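Local coordinates for periplasmic binding protein/LacI transcriptional regulator (Burkholderia graminis C4D1M, PDB 5HQJ), which binds D-arabinose in its pyranose form and probably serves as the periplasmic sugar-binding component of an ABC transporter, at residues G149-I155 and G181-V185; V201-R206 and V228-F234. All blocks are in the same frame, centred on the assembly; numbering follows the deposited sequence.

Contact 1 of 2, residues G149-I155 and G181-V185; sequences GQGEVAI and GIKVV
Gly151 and Val153 pair with Gly181, Lys183 and Val185 as two parallel strands whose axes diverge by only 3° and come within 4.4 Å. Four backbone hydrogen bonds join them. Two are Gly151 N to Gly181 O and Lys183 N to Gly151 O. The shortest are Val153 N to Lys183 O and Val185 N to Val153 O, both 2.9 Å. At the start of the pair a water links Gly149 and Gly181: it donates to Gly149 O and accepts from Gly181 N. Gln150 bends at chi2 (67°), which brings NE2 back over Gly181, 3.4 Å from its CA. On the face that carries Ile182, Val153 and Val184, the methyl CG2 of Val153 is the meeting point. It lies 4.0 Å from Ile182 CG2 and 3.8 Å from Val184 CG2. Ile155 CD1 extends this apolar row to Val184 CG1, at 4.1 Å. On the other face the Glu152 side chain crosses Val185 at about a right angle, with CG 3.6 Å from Val185 CG1. The two strands and helix 163-176 form a right-handed beta-alpha-beta crossover. Leu176 of that helix covers Val153 and Val184, while Ile169 and Ile172 cover Ile155. Strand 181-188 is the outermost on this side of the sheet, and strand 150-156 also bonds to strand 211-216.

Contact 2 of 2, residues V201-R206 and V228-F234; sequences VETTLR and VLNTREF
Arg206 and Glu233 form a bidentate salt bridge, with NE and NH2 of Arg206 each bonded to a different carboxylate oxygen. NE reaches Glu233 OE2 at 3.0 Å and NH2 reaches Glu233 OE1 at 2.9 Å. Both bonds are nearly straight and lie close to the guanidinium plane. Both oxygens are met on the syn side, but the carboxylate is turned 34° from the guanidinium. Phe234 CZ lies over one guanidinium face, 3.7 Å from Arg206 NE, with the ring inclined by 45°. The same ring packs on Leu205, whose CB is 3.7 Å from Phe234 CE1. Phe234 CE2 touches Glu202 CG. Glu233 CG sits over the centre of one ring face. Further in, Leu205 CD1 and Val228 CG1 meet tip to tip at 3.8 Å, and Val201 CG1 packs on Val228 CB. The Arg206 chain runs extended from CG to NE, which carries its guanidinium across to the turn. Glu233 is also extended beyond CG and meets it there. Within the turn, Thr231 OG1 is placed to bond to Val228 O, though the distance is unusually short, and it weakly accepts from Phe234 N. The contact joins helix 194-207 to the C-terminal end of helix 221-229 and the turn after it. On the sheet side, Leu211 and Ile214 of strand 211-216 pack against Leu205. Met237 touches both Leu205 and Leu229.

Overall arrangement
The two contacts lie in the same lobe, built round the mixed sheet, with centres 18 Å apart. Along the chain, both segments of contact 1 precede those of contact 2, and strand 181-188 leads into helix 194-207. They touch where Ala154 CB packs 3.7 Å from Thr204 CG2. Thr204 OG1 also bonds to Glu186 OE2, just beyond contact 1 on strand 181-188. Strand 211-216 serves both: it pairs with strand 150-156 and packs against Leu205. The Ile155 side chain is about 12 Å from the bound arabinopyranose. Asn164, Arg168, Asp192, Ser218 and Gln219 are among the residues lining the sugar pocket; none lies in the four segments.

Contact 1 of 2, residues G149-I155 and G181-V185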
loop_
_atom_site.group_PDB
_atom_site.type_symbol
_atom_site.label_atom_id
_atom_site.label_comp_id
_atom_site.label_asym_id
_atom_site.label_seq_id
_atom_site.Cartn_x
_atom_site.Cartn_y
_atom_site.Cartn_z
ATOM N N GLY A 149 22.036 11.107 11.499
ATOM C CA GLY A 149 22.656 11.209 10.191
ATOM C C GLY A 149 23.774 10.227 9.872
ATOM O O GLY A 149 24.586 10.441 8.944
ATOM N N GLN A 150 23.834 9.103 10.596
ATOM C CA GLN A 150 24.929 8.198 10.492
ATOM C C GLN A 150 24.496 6.735 10.354
ATOM O O GLN A 150 23.730 6.265 11.196
ATOM C CB GLN A 150 25.798 8.267 11.736
ATOM C CG GLN A 150 27.223 8.153 11.435
ATOM C CD GLN A 150 27.685 9.353 10.680
ATOM O OE1 GLN A 150 27.352 10.491 11.009
ATOM N NE2 GLN A 150 28.422 9.109 9.631
ATOM N N GLY A 151 24.986 6.010 9.346
ATOM C CA GLY A 151 24.756 4.582 9.303
ATOM C C GLY A 151 24.383 3.968 7.959
ATOM O O GLY A 151 23.765 4.629 7.110
ATOM N N GLU A 152 24.712 2.701 7.788
ATOM C CA GLU A 152 24.216 1.904 6.699
ATOM C C GLU A 152 22.764 1.549 6.921
ATOM O O GLU A 152 22.384 1.190 8.029
ATOM C CB GLU A 152 24.996 0.591 6.576
ATOM C CG GLU A 152 26.447 0.834 6.224
ATOM C CD GLU A 152 27.282 -0.432 6.164
ATOM O OE1 GLU A 152 26.804 -1.506 6.583
ATOM O OE2 GLU A 152 28.432 -0.335 5.690
ATOM N N VAL A 153 21.969 1.637 5.868
ATOM C CA VAL A 153 20.571 1.240 5.905
ATOM C C VAL A 153 20.184 0.365 4.733
ATOM O O VAL A 153 20.816 0.391 3.668
ATOM C CB VAL A 153 19.632 2.465 5.928
ATOM C CG1 VAL A 153 19.882 3.301 7.169
ATOM C CG2 VAL A 153 19.753 3.288 4.669
ATOM N N ALA A 154 19.137 -0.422 4.929
ATOM C CA ALA A 154 18.561 -1.302 3.903
ATOM C C ALA A 154 17.080 -1.008 3.707
ATOM O O ALA A 154 16.399 -0.561 4.624
ATOM C CB ALA A 154 18.759 -2.781 4.248
ATOM N N ILE A 155 16.608 -1.224 2.483
ATOM C CA ILE A 155 15.230 -1.022 2.096
ATOM C C ILE A 155 14.665 -2.322 1.571
ATOM O O ILE A 155 15.231 -2.937 0.646
ATOM C CB ILE A 155 15.091 0.085 0.997
ATOM C CG1 ILE A 155 15.741 1.385 1.430
ATOM C CG2 ILE A 155 13.568 0.237 0.589
ATOM C CD1 ILE A 155 15.725 2.457 0.332
ATOM N N GLY A 181 26.358 10.966 5.890
ATOM C CA GLY A 181 26.836 9.847 6.666
ATOM C C GLY A 181 25.956 8.616 6.596
ATOM O O GLY A 181 26.318 7.608 7.199
ATOM N N ILE A 182 24.838 8.678 5.859
ATOM C CA ILE A 182 23.993 7.516 5.643
ATOM C C ILE A 182 24.164 6.964 4.250
ATOM O O ILE A 182 24.252 7.701 3.286
ATOM C CB ILE A 182 22.518 7.861 5.870
ATOM C CG1 ILE A 182 22.308 8.128 7.364
ATOM C CG2 ILE A 182 21.603 6.737 5.364
ATOM C CD1 ILE A 182 20.917 8.595 7.703
ATOM N N LYS A 183 24.245 5.647 4.164
ATOM C CA LYS A 183 24.386 4.961 2.895
ATOM C C LYS A 183 23.390 3.846 2.774
ATOM O O LYS A 183 23.297 3.034 3.704
ATOM C CB LYS A 183 25.811 4.399 2.802
ATOM C CG LYS A 183 26.166 3.666 1.541
ATOM C CD LYS A 183 27.478 4.177 0.987
ATOM C CE LYS A 183 27.608 3.869 -0.485
ATOM N NZ LYS A 183 26.612 4.625 -1.289
ATOM N N VAL A 184 22.642 3.803 1.689
ATOM C CA VAL A 184 21.766 2.692 1.374
ATOM C C VAL A 184 22.612 1.574 0.784
ATOM O O VAL A 184 23.177 1.685 -0.338
ATOM C CB VAL A 184 20.646 3.068 0.397
ATOM C CG1 VAL A 184 19.788 1.853 0.107
ATOM C CG2 VAL A 184 19.778 4.211 0.965
ATOM N N VAL A 185 22.761 0.513 1.562
ATOM C CA VAL A 185 23.603 -0.620 1.143
ATOM C C VAL A 185 22.814 -1.738 0.463
ATOM O O VAL A 185 23.402 -2.595 -0.209
ATOM C CB VAL A 185 24.442 -1.179 2.329
ATOM C CG1 VAL A 185 25.431 -0.084 2.850
ATOM C CG2 VAL A 185 23.583 -1.780 3.417
HETATM O O HOH W 1 24.925 12.695 7.734
#

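Contact 2 of 2, residues V201-R206 and V228-F234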
loop_
_atom_site.group_PDB
_atom_site.type_symbol
_atom_site.label_atom_id
_atom_site.label_comp_id
_atom_site.label_asym_id
_atom_site.label_seq_id
_atom_site.Cartn_x
_atom_site.Cartn_y
_atom_site.Cartn_z
ATOM N N VAL A 201 15.638 -10.636 4.785
ATOM C CA VAL A 201 16.122 -9.972 5.978
ATOM C C VAL A 201 17.291 -10.738 6.611
ATOM O O VAL A 201 18.271 -10.105 7.014
ATOM C CB VAL A 201 15.002 -9.780 7.011
ATOM C CG1 VAL A 201 15.563 -9.346 8.372
ATOM C CG2 VAL A 201 14.053 -8.714 6.513
ATOM N N GLU A 202 17.169 -12.062 6.740
ATOM C CA GLU A 202 18.293 -12.861 7.238
ATOM C C GLU A 202 19.606 -12.587 6.487
ATOM O O GLU A 202 20.632 -12.437 7.091
ATOM C CB GLU A 202 17.987 -14.360 7.147
ATOM C CG GLU A 202 16.944 -14.832 8.109
ATOM C CD GLU A 202 16.544 -16.266 7.851
ATOM O OE1 GLU A 202 16.838 -16.774 6.744
ATOM O OE2 GLU A 202 15.931 -16.872 8.752
ATOM N N THR A 203 19.538 -12.569 5.146
ATOM C CA THR A 203 20.709 -12.314 4.321
ATOM C C THR A 203 21.279 -10.905 4.526
ATOM O O THR A 203 22.492 -10.706 4.637
ATOM C CB THR A 203 20.347 -12.556 2.849
ATOM O OG1 THR A 203 20.022 -13.944 2.677
ATOM C CG2 THR A 203 21.497 -12.213 1.944
ATOM N N THR A 204 20.392 -9.925 4.634
ATOM C CA THR A 204 20.831 -8.565 4.896
ATOM C C THR A 204 21.637 -8.402 6.171
ATOM O O THR A 204 22.686 -7.734 6.196
ATOM C CB THR A 204 19.616 -7.605 4.994
ATOM O OG1 THR A 204 18.777 -7.770 3.852
ATOM C CG2 THR A 204 20.081 -6.145 5.123
ATOM N N LEU A 205 21.143 -9.002 7.262
ATOM C CA LEU A 205 21.771 -8.832 8.547
ATOM C C LEU A 205 23.116 -9.550 8.584
ATOM O O LEU A 205 24.031 -9.085 9.241
ATOM C CB LEU A 205 20.856 -9.347 9.667
ATOM C CG LEU A 205 19.486 -8.660 9.790
ATOM C CD1 LEU A 205 18.712 -9.285 10.962
ATOM C CD2 LEU A 205 19.611 -7.195 9.938
ATOM N N ARG A 206 23.223 -10.668 7.865
ATOM C CA ARG A 206 24.485 -11.388 7.821
ATOM C C ARG A 206 25.542 -10.623 7.044
ATOM O O ARG A 206 26.707 -10.567 7.443
ATOM C CB ARG A 206 24.290 -12.774 7.207
ATOM C CG ARG A 206 23.481 -13.718 8.077
ATOM C CD ARG A 206 23.323 -15.093 7.444
ATOM N NE ARG A 206 22.426 -15.945 8.234
ATOM C CZ ARG A 206 21.326 -16.540 7.777
ATOM N NH1 ARG A 206 20.951 -16.432 6.508
ATOM N NH2 ARG A 206 20.605 -17.277 8.605
ATOM N N VAL A 228 12.567 -12.194 12.294
ATOM C CA VAL A 228 13.991 -12.552 12.223
ATOM C C VAL A 228 14.729 -12.111 13.476
ATOM O O VAL A 228 15.557 -12.858 14.028
ATOM C CB VAL A 228 14.621 -11.965 10.975
ATOM C CG1 VAL A 228 16.158 -12.151 11.000
ATOM C CG2 VAL A 228 14.032 -12.660 9.737
ATOM N N LEU A 229 14.401 -10.921 13.958
ATOM C CA LEU A 229 15.000 -10.412 15.186
ATOM C C LEU A 229 14.603 -11.221 16.411
ATOM O O LEU A 229 15.306 -11.189 17.420
ATOM C CB LEU A 229 14.607 -8.952 15.377
ATOM C CG LEU A 229 15.281 -7.983 14.401
ATOM C CD1 LEU A 229 14.870 -6.580 14.819
ATOM C CD2 LEU A 229 16.792 -8.095 14.384
ATOM N N ASN A 230 13.506 -11.959 16.327
ATOM C CA ASN A 230 13.035 -12.716 17.456
ATOM C C ASN A 230 13.504 -14.172 17.347
ATOM O O ASN A 230 12.741 -15.103 17.592
ATOM C CB ASN A 230 11.510 -12.651 17.560
ATOM C CG ASN A 230 10.992 -12.935 18.972
ATOM O OD1 ASN A 230 11.765 -13.148 19.901
ATOM N ND2 ASN A 230 9.675 -12.923 19.130
ATOM N N THR A 231 14.763 -14.354 16.964
ATOM C CA THR A 231 15.356 -15.684 16.839
ATOM C C THR A 231 16.635 -15.747 17.650
ATOM O O THR A 231 17.192 -14.722 17.994
ATOM C CB THR A 231 15.682 -16.069 15.367
ATOM O OG1 THR A 231 16.544 -15.088 14.747
ATOM C CG2 THR A 231 14.399 -16.251 14.540
ATOM N N ARG A 232 17.133 -16.951 17.903
ATOM C CA ARG A 232 18.397 -17.062 18.621
ATOM C C ARG A 232 19.524 -16.419 17.804
ATOM O O ARG A 232 20.317 -15.653 18.368
ATOM C CB ARG A 232 18.740 -18.512 18.944
ATOM C CG ARG A 232 19.902 -18.655 19.907
ATOM C CD ARG A 232 19.595 -17.948 21.207
ATOM N NE ARG A 232 20.193 -18.613 22.360
ATOM C CZ ARG A 232 19.742 -18.504 23.606
ATOM N NH1 ARG A 232 18.673 -17.761 23.873
ATOM N NH2 ARG A 232 20.354 -19.148 24.589
ATOM N N GLU A 233 19.608 -16.745 16.511
ATOM C CA GLU A 233 20.712 -16.260 15.679
ATOM C C GLU A 233 20.843 -14.761 15.661
ATOM O O GLU A 233 21.963 -14.252 15.642
ATOM C CB GLU A 233 20.600 -16.729 14.211
ATOM C CG GLU A 233 21.722 -16.096 13.339
ATOM C CD GLU A 233 21.853 -16.660 11.918
ATOM O OE1 GLU A 233 21.050 -17.521 11.509
ATOM O OE2 GLU A 233 22.801 -16.221 11.213
ATOM N N PHE A 234 19.732 -14.015 15.639
ATOM C CA PHE A 234 19.812 -12.566 15.484
ATOM C C PHE A 234 19.314 -11.748 16.677
ATOM O O PHE A 234 19.273 -10.514 16.603
ATOM C CB PHE A 234 19.033 -12.118 14.243
ATOM C CG PHE A 234 19.534 -12.732 12.948
ATOM C CD1 PHE A 234 20.650 -12.203 12.304
ATOM C CD2 PHE A 234 18.874 -13.801 12.355
ATOM C CE1 PHE A 234 21.114 -12.773 11.093
ATOM C CE2 PHE A 234 19.330 -14.358 11.154
ATOM C CZ PHE A 234 20.455 -13.834 10.534
#